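Putative beta-glucosidase (Bifidobacterium adolescentis, PDB 5WAB) hydrolyses beta-glucosidic linkages as a family 3 glycoside hydrolase, and may also release terminal arabinopyranose from the ginsenoside Rb2. Local coordinates at residues P7-T21 and L274-N286. Residues are numbered along the deposited sequence; the frame is centred on the assembly and turned at random.
Sequences PSVNDLTLEEKASLT and LDRMAQGMVDLVN
The carboxamide of Gln279 meets Val9 at its rim: OE1 takes the Val9 N-H at 2.8 Å, head-on with a C=O...N angle of 165°, and Val9 CG2 lies beside OE1 almost in the amide plane. One face of the amide turns toward Val282, on its own helix; the other is on the side of Ser8 CB. In this glycosyl hydrolase family 3 protein, the bond ties the N-terminal segment to helix 271-292, part of which belongs to the N-terminal family 3 domain, of the TIM-barrel clan. A bend at chi2 (60°) curls Gln279 so that NE2 donates to Asp283 OD1 and a water joins NE2 to Pro7 O. Glutamine suits the place because one group can both accept and donate, and the two protein bonds fix its rotation.

Beyond it, the axis of helix 14-19, begun by a Thr13-Glu16 capping box, crosses that of residues 274-286 at 68°. Ala278, with only a methyl, lets the backbones come close: its CB lies 3.6 Å from Lys17 O and 3.7 Å from Val9 CG1. Branched Leu20 lies against Ala278 and Val282, its CD1 3.7 Å from Val282 CG2, while Leu14 CD1 meets Leu274 CD2 at 3.6 Å. Leu14 also touches helix 257-265. Lys17, long enough to span the gap, is extended beyond CG, and its NZ forms a salt bridge with Asp275 OD1 at 2.7 Å, using that oxygen's syn lone pair.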
ATOM      1  N   PRO A   7     -10.465 -27.669  21.588  1.00 25.49           N
ATOM      2  CA  PRO A   7      -9.205 -28.424  21.513  1.00 24.87           C
ATOM      3  C   PRO A   7      -7.946 -27.578  21.735  1.00 23.94           C
ATOM      4  O   PRO A   7      -7.984 -26.358  21.561  1.00 22.26           O
ATOM      5  CB  PRO A   7      -9.230 -28.961  20.081  1.00 25.11           C
ATOM      6  CG  PRO A   7      -9.915 -27.855  19.314  1.00 24.96           C
ATOM      7  CD  PRO A   7     -10.950 -27.274  20.252  1.00 25.01           C
ATOM      8  N   SER A   8      -6.854 -28.233  22.139  1.00 25.31           N
ATOM      9  CA  SER A   8      -5.525 -27.634  22.227  1.00 27.06           C
ATOM     10  C   SER A   8      -4.516 -28.664  21.738  1.00 29.23           C
ATOM     11  O   SER A   8      -4.883 -29.776  21.350  1.00 29.55           O
ATOM     12  CB  SER A   8      -5.191 -27.177  23.653  1.00 25.94           C
ATOM     13  OG  SER A   8      -4.995 -28.283  24.517  1.00 25.26           O
ATOM     14  N   VAL A   9      -3.227 -28.307  21.784  1.00 30.27           N
ATOM     15  CA  VAL A   9      -2.201 -29.270  21.386  1.00 31.80           C
ATOM     16  C   VAL A   9      -2.056 -30.400  22.393  1.00 32.12           C
ATOM     17  O   VAL A   9      -1.509 -31.455  22.054  1.00 32.36           O
ATOM     18  CB  VAL A   9      -0.827 -28.614  21.163  1.00 32.38           C
ATOM     19  CG1 VAL A   9      -0.751 -28.002  19.780  1.00 32.37           C
ATOM     20  CG2 VAL A   9      -0.530 -27.602  22.253  1.00 32.06           C
ATOM     21  N   ASN A  10      -2.533 -30.215  23.626  1.00 32.46           N
ATOM     22  CA  ASN A  10      -2.531 -31.308  24.594  1.00 32.44           C
ATOM     23  C   ASN A  10      -3.434 -32.456  24.164  1.00 30.57           C
ATOM     24  O   ASN A  10      -3.225 -33.596  24.596  1.00 30.59           O
ATOM     25  CB  ASN A  10      -2.973 -30.796  25.966  1.00 32.93           C
ATOM     26  CG  ASN A  10      -2.023 -29.768  26.533  1.00 34.24           C
ATOM     27  OD1 ASN A  10      -0.818 -29.826  26.299  1.00 34.79           O
ATOM     28  ND2 ASN A  10      -2.562 -28.821  27.295  1.00 34.76           N
ATOM     29  N   ASP A  11      -4.402 -32.188  23.294  1.00 28.08           N
ATOM     30  CA  ASP A  11      -5.338 -33.197  22.831  1.00 26.16           C
ATOM     31  C   ASP A  11      -4.857 -33.910  21.575  1.00 24.71           C
ATOM     32  O   ASP A  11      -5.540 -34.820  21.094  1.00 25.28           O
ATOM     33  CB  ASP A  11      -6.710 -32.552  22.576  1.00 25.03           C
ATOM     34  CG  ASP A  11      -7.290 -31.893  23.820  1.00 24.47           C
ATOM     35  OD1 ASP A  11      -7.410 -32.578  24.855  1.00 24.75           O
ATOM     36  OD2 ASP A  11      -7.626 -30.689  23.771  1.00 24.68           O
ATOM     37  N   LEU A  12      -3.693 -33.542  21.051  1.00 22.91           N
ATOM     38  CA  LEU A  12      -3.191 -34.068  19.792  1.00 22.45           C
ATOM     39  C   LEU A  12      -2.013 -35.012  20.006  1.00 22.99           C
ATOM     40  O   LEU A  12      -1.193 -34.819  20.910  1.00 23.10           O
ATOM     41  CB  LEU A  12      -2.757 -32.923  18.874  1.00 21.15           C
ATOM     42  CG  LEU A  12      -3.855 -31.881  18.669  1.00 19.67           C
ATOM     43  CD1 LEU A  12      -3.345 -30.721  17.836  1.00 18.71           C
ATOM     44  CD2 LEU A  12      -5.105 -32.511  18.060  1.00 19.20           C
ATOM     45  N   THR A  13      -1.923 -36.022  19.144  1.00 22.28           N
ATOM     46  CA  THR A  13      -0.726 -36.841  19.072  1.00 22.15           C
ATOM     47  C   THR A  13       0.373 -36.071  18.338  1.00 23.89           C
ATOM     48  O   THR A  13       0.154 -34.978  17.802  1.00 24.63           O
ATOM     49  CB  THR A  13      -1.007 -38.165  18.357  1.00 20.89           C
ATOM     50  OG1 THR A  13      -1.254 -37.914  16.970  1.00 22.63           O
ATOM     51  CG2 THR A  13      -2.225 -38.852  18.948  1.00 20.51           C
ATOM     52  N   LEU A  14       1.582 -36.640  18.333  1.00 23.47           N
ATOM     53  CA  LEU A  14       2.679 -36.004  17.611  1.00 22.56           C
ATOM     54  C   LEU A  14       2.355 -35.861  16.129  1.00 24.65           C
ATOM     55  O   LEU A  14       2.597 -34.804  15.532  1.00 26.04           O
ATOM     56  CB  LEU A  14       3.969 -36.796  17.801  1.00 22.50           C
ATOM     57  CG  LEU A  14       5.198 -36.284  17.049  1.00 21.95           C
ATOM     58  CD1 LEU A  14       5.579 -34.899  17.521  1.00 21.82           C
ATOM     59  CD2 LEU A  14       6.349 -37.250  17.250  1.00 21.57           C
ATOM     60  N   GLU A  15       1.805 -36.914  15.517  1.00 25.74           N
ATOM     61  CA  GLU A  15       1.496 -36.851  14.092  1.00 26.96           C
ATOM     62  C   GLU A  15       0.444 -35.788  13.806  1.00 26.52           C
ATOM     63  O   GLU A  15       0.492 -35.118  12.768  1.00 26.88           O
ATOM     64  CB  GLU A  15       1.028 -38.214  13.582  1.00 28.55           C
ATOM     65  CG  GLU A  15       2.111 -39.282  13.521  1.00 29.41           C
ATOM     66  CD  GLU A  15       2.304 -39.997  14.847  1.00 31.29           C
ATOM     67  OE1 GLU A  15       1.669 -39.604  15.853  1.00 30.90           O
ATOM     68  OE2 GLU A  15       3.090 -40.964  14.882  1.00 32.58           O
ATOM     69  N   GLU A  16      -0.524 -35.629  14.713  1.00 24.79           N
ATOM     70  CA  GLU A  16      -1.532 -34.590  14.536  1.00 22.67           C
ATOM     71  C   GLU A  16      -0.936 -33.201  14.724  1.00 21.29           C
ATOM     72  O   GLU A  16      -1.314 -32.259  14.021  1.00 20.44           O
ATOM     73  CB  GLU A  16      -2.698 -34.825  15.489  1.00 22.31           C
ATOM     74  CG  GLU A  16      -3.509 -36.052  15.101  1.00 22.25           C
ATOM     75  CD  GLU A  16      -4.494 -36.477  16.171  1.00 22.73           C
ATOM     76  OE1 GLU A  16      -4.302 -36.094  17.346  1.00 21.87           O
ATOM     77  OE2 GLU A  16      -5.468 -37.191  15.833  1.00 22.96           O
ATOM     78  N   LYS A  17      -0.016 -33.046  15.676  1.00 21.22           N
ATOM     79  CA  LYS A  17       0.648 -31.759  15.845  1.00 21.58           C
ATOM     80  C   LYS A  17       1.414 -31.366  14.590  1.00 20.53           C
ATOM     81  O   LYS A  17       1.296 -30.235  14.101  1.00 20.96           O
ATOM     82  CB  LYS A  17       1.604 -31.811  17.036  1.00 22.34           C
ATOM     83  CG  LYS A  17       0.954 -31.934  18.388  1.00 23.33           C
ATOM     84  CD  LYS A  17       2.034 -31.934  19.458  1.00 23.40           C
ATOM     85  CE  LYS A  17       1.470 -32.214  20.821  1.00 23.92           C
ATOM     86  NZ  LYS A  17       2.545 -32.268  21.848  1.00 26.53           N
ATOM     87  N   ALA A  18       2.209 -32.297  14.051  1.00 19.62           N
ATOM     88  CA  ALA A  18       3.014 -31.995  12.874  1.00 19.80           C
ATOM     89  C   ALA A  18       2.154 -31.726  11.649  1.00 21.50           C
ATOM     90  O   ALA A  18       2.532 -30.911  10.802  1.00 24.18           O
ATOM     91  CB  ALA A  18       3.994 -33.133  12.593  1.00 19.93           C
ATOM     92  N   SER A  19       0.997 -32.386  11.532  1.00 20.29           N
ATOM     93  CA  SER A  19       0.161 -32.144  10.360  1.00 19.00           C
ATOM     94  C   SER A  19      -0.354 -30.712  10.342  1.00 17.90           C
ATOM     95  O   SER A  19      -0.541 -30.137   9.265  1.00 16.16           O
ATOM     96  CB  SER A  19      -1.009 -33.131  10.304  1.00 19.06           C
ATOM     97  OG  SER A  19      -1.920 -32.933  11.369  1.00 20.91           O
ATOM     98  N   LEU A  20      -0.574 -30.119  11.517  1.00 16.45           N
ATOM     99  CA  LEU A  20      -1.082 -28.755  11.574  1.00 15.51           C
ATOM    100  C   LEU A  20      -0.098 -27.739  11.008  1.00 15.33           C
ATOM    101  O   LEU A  20      -0.507 -26.620  10.678  1.00 13.89           O
ATOM    102  CB  LEU A  20      -1.421 -28.381  13.017  1.00 12.31           C
ATOM    103  CG  LEU A  20      -2.629 -29.049  13.660  1.00 11.54           C
ATOM    104  CD1 LEU A  20      -2.788 -28.505  15.063  1.00 11.28           C
ATOM    105  CD2 LEU A  20      -3.893 -28.817  12.849  1.00 10.71           C
ATOM    106  N   THR A  21       1.177 -28.100  10.889  1.00 16.04           N
ATOM    107  CA  THR A  21       2.202 -27.175  10.429  1.00 16.46           C
ATOM    108  C   THR A  21       2.274 -27.080   8.907  1.00 18.30           C
ATOM    109  O   THR A  21       3.225 -26.484   8.378  1.00 21.06           O
ATOM    110  CB  THR A  21       3.560 -27.574  11.015  1.00 16.44           C
ATOM    111  OG1 THR A  21       3.971 -28.836  10.481  1.00 17.58           O
ATOM    112  CG2 THR A  21       3.440 -27.703  12.525  1.00 16.36           C
ATOM    113  N   LEU A 274       7.533 -27.128  18.627  1.00 25.05           N
ATOM    114  CA  LEU A 274       6.428 -27.692  17.859  1.00 24.00           C
ATOM    115  C   LEU A 274       5.090 -27.401  18.526  1.00 24.21           C
ATOM    116  O   LEU A 274       4.102 -27.097  17.846  1.00 21.27           O
ATOM    117  CB  LEU A 274       6.617 -29.196  17.684  1.00 19.19           C
ATOM    118  CG  LEU A 274       5.499 -29.909  16.919  1.00 19.67           C
ATOM    119  CD1 LEU A 274       5.257 -29.265  15.566  1.00 19.45           C
ATOM    120  CD2 LEU A 274       5.826 -31.378  16.761  1.00 20.63           C
ATOM    121  N   ASP A 275       5.033 -27.502  19.857  1.00 25.85           N
ATOM    122  CA  ASP A 275       3.803 -27.173  20.568  1.00 26.21           C
ATOM    123  C   ASP A 275       3.407 -25.721  20.336  1.00 24.22           C
ATOM    124  O   ASP A 275       2.236 -25.430  20.075  1.00 24.52           O
ATOM    125  CB  ASP A 275       3.961 -27.477  22.058  1.00 28.14           C
ATOM    126  CG  ASP A 275       3.770 -28.953  22.374  1.00 33.63           C
ATOM    127  OD1 ASP A 275       3.455 -29.719  21.441  1.00 32.60           O
ATOM    128  OD2 ASP A 275       3.955 -29.357  23.543  1.00 35.08           O
ATOM    129  N   ARG A 276       4.371 -24.798  20.396  1.00 22.64           N
ATOM    130  CA  ARG A 276       4.069 -23.389  20.148  1.00 22.69           C
ATOM    131  C   ARG A 276       3.555 -23.184  18.728  1.00 21.36           C
ATOM    132  O   ARG A 276       2.531 -22.524  18.515  1.00 21.48           O
ATOM    133  CB  ARG A 276       5.312 -22.532  20.402  1.00 23.78           C
ATOM    134  CG  ARG A 276       5.528 -22.169  21.861  1.00 27.58           C
ATOM    135  CD  ARG A 276       6.765 -21.310  22.071  1.00 29.24           C
ATOM    136  NE  ARG A 276       7.973 -22.055  21.716  1.00 31.90           N
ATOM    137  CZ  ARG A 276       9.207 -21.735  22.097  1.00 33.71           C
ATOM    138  NH1 ARG A 276       9.419 -20.674  22.868  1.00 35.13           N
ATOM    139  NH2 ARG A 276      10.235 -22.480  21.710  1.00 32.59           N
ATOM    140  N   MET A 277       4.244 -23.765  17.744  1.00 20.46           N
ATOM    141  CA  MET A 277       3.850 -23.595  16.350  1.00 19.08           C
ATOM    142  C   MET A 277       2.490 -24.214  16.063  1.00 19.61           C
ATOM    143  O   MET A 277       1.654 -23.596  15.393  1.00 17.74           O
ATOM    144  CB  MET A 277       4.918 -24.199  15.439  1.00 16.45           C
ATOM    145  CG  MET A 277       6.225 -23.428  15.419  1.00 19.39           C
ATOM    146  SD  MET A 277       6.025 -21.781  14.686  1.00 19.99           S
ATOM    147  CE  MET A 277       5.897 -20.721  16.121  1.00 20.04           C
ATOM    148  N   ALA A 278       2.244 -25.428  16.571  1.00 21.66           N
ATOM    149  CA  ALA A 278       0.986 -26.121  16.297  1.00 20.01           C
ATOM    150  C   ALA A 278      -0.170 -25.524  17.088  1.00 22.74           C
ATOM    151  O   ALA A 278      -1.298 -25.451  16.586  1.00 23.53           O
ATOM    152  CB  ALA A 278       1.130 -27.611  16.609  1.00 20.54           C
ATOM    153  N   GLN A 279       0.078 -25.114  18.335  1.00 23.73           N
ATOM    154  CA  GLN A 279      -0.981 -24.496  19.125  1.00 24.72           C
ATOM    155  C   GLN A 279      -1.464 -23.210  18.476  1.00 24.35           C
ATOM    156  O   GLN A 279      -2.663 -22.908  18.496  1.00 24.93           O
ATOM    157  CB  GLN A 279      -0.491 -24.222  20.548  1.00 24.73           C
ATOM    158  CG  GLN A 279      -1.515 -23.537  21.447  1.00 27.76           C
ATOM    159  CD  GLN A 279      -2.782 -24.353  21.626  1.00 29.77           C
ATOM    160  OE1 GLN A 279      -2.739 -25.571  21.810  1.00 30.53           O
ATOM    161  NE2 GLN A 279      -3.922 -23.681  21.569  1.00 30.40           N
ATOM    162  N   GLY A 280      -0.548 -22.451  17.880  1.00 23.32           N
ATOM    163  CA  GLY A 280      -0.956 -21.259  17.160  1.00 23.24           C
ATOM    164  C   GLY A 280      -1.947 -21.570  16.058  1.00 24.89           C
ATOM    165  O   GLY A 280      -2.906 -20.825  15.844  1.00 25.08           O
ATOM    166  N   MET A 281      -1.745 -22.698  15.366  1.00 20.48           N
ATOM    167  CA  MET A 281      -2.681 -23.105  14.324  1.00 19.81           C
ATOM    168  C   MET A 281      -4.029 -23.490  14.915  1.00 20.81           C
ATOM    169  O   MET A 281      -5.064 -23.287  14.268  1.00 20.17           O
ATOM    170  CB  MET A 281      -2.099 -24.261  13.516  1.00 19.15           C
ATOM    171  CG  MET A 281      -0.848 -23.892  12.737  1.00 20.30           C
ATOM    172  SD  MET A 281      -0.995 -22.335  11.833  1.00 20.20           S
ATOM    173  CE  MET A 281      -2.391 -22.677  10.752  1.00 20.92           C
ATOM    174  N   VAL A 282      -4.032 -24.060  16.127  1.00 20.73           N
ATOM    175  CA  VAL A 282      -5.285 -24.315  16.831  1.00 21.43           C
ATOM    176  C   VAL A 282      -5.954 -23.001  17.211  1.00 22.35           C
ATOM    177  O   VAL A 282      -7.169 -22.839  17.050  1.00 25.49           O
ATOM    178  CB  VAL A 282      -5.040 -25.200  18.068  1.00 22.98           C
ATOM    179  CG1 VAL A 282      -6.338 -25.422  18.828  1.00 23.46           C
ATOM    180  CG2 VAL A 282      -4.435 -26.529  17.665  1.00 23.30           C
ATOM    181  N   ASP A 283      -5.169 -22.036  17.703  1.00 22.72           N
ATOM    182  CA  ASP A 283      -5.724 -20.736  18.078  1.00 23.84           C
ATOM    183  C   ASP A 283      -6.335 -20.022  16.882  1.00 23.96           C
ATOM    184  O   ASP A 283      -7.355 -19.338  17.018  1.00 24.70           O
ATOM    185  CB  ASP A 283      -4.644 -19.854  18.707  1.00 23.68           C
ATOM    186  CG  ASP A 283      -4.199 -20.349  20.064  1.00 24.36           C
ATOM    187  OD1 ASP A 283      -4.998 -21.015  20.747  1.00 26.46           O
ATOM    188  OD2 ASP A 283      -3.046 -20.068  20.448  1.00 25.48           O
ATOM    189  N   LEU A 284      -5.718 -20.159  15.705  1.00 22.08           N
ATOM    190  CA  LEU A 284      -6.280 -19.557  14.499  1.00 19.58           C
ATOM    191  C   LEU A 284      -7.663 -20.120  14.201  1.00 18.89           C
ATOM    192  O   LEU A 284      -8.594 -19.376  13.877  1.00 20.73           O
ATOM    193  CB  LEU A 284      -5.348 -19.774  13.312  1.00 18.86           C
ATOM    194  CG  LEU A 284      -5.914 -19.250  11.993  1.00 17.43           C
ATOM    195  CD1 LEU A 284      -6.176 -17.752  12.079  1.00 17.70           C
ATOM    196  CD2 LEU A 284      -4.981 -19.583  10.855  1.00 14.48           C
ATOM    197  N   VAL A 285      -7.810 -21.442  14.284  1.00 19.76           N
ATOM    198  CA  VAL A 285      -9.118 -22.054  14.067  1.00 19.18           C
ATOM    199  C   VAL A 285     -10.122 -21.536  15.086  1.00 19.56           C
ATOM    200  O   VAL A 285     -11.259 -21.193  14.738  1.00 20.81           O
ATOM    201  CB  VAL A 285      -9.001 -23.590  14.104  1.00 19.02           C
ATOM    202  CG1 VAL A 285     -10.375 -24.233  14.199  1.00 17.12           C
ATOM    203  CG2 VAL A 285      -8.281 -24.093  12.853  1.00 16.38           C
ATOM    204  N   ASN A 286      -9.711 -21.432  16.354  1.00 19.21           N
ATOM    205  CA  ASN A 286     -10.625 -20.950  17.386  1.00 20.49           C
ATOM    206  C   ASN A 286     -10.977 -19.478  17.179  1.00 23.18           C
ATOM    207  O   ASN A 286     -12.109 -19.063  17.458  1.00 21.98           O
ATOM    208  CB  ASN A 286     -10.025 -21.194  18.769  1.00 19.38           C
ATOM    209  CG  ASN A 286     -10.006 -22.676  19.138  1.00 19.47           C
ATOM    210  OD1 ASN A 286     -10.863 -23.441  18.699  1.00 20.21           O
ATOM    211  ND2 ASN A 286      -9.026 -23.085  19.937  1.00 18.50           N
TER
HETATM  212  O   HOH W   1      -6.823 -24.228  22.729  1.00 19.66           O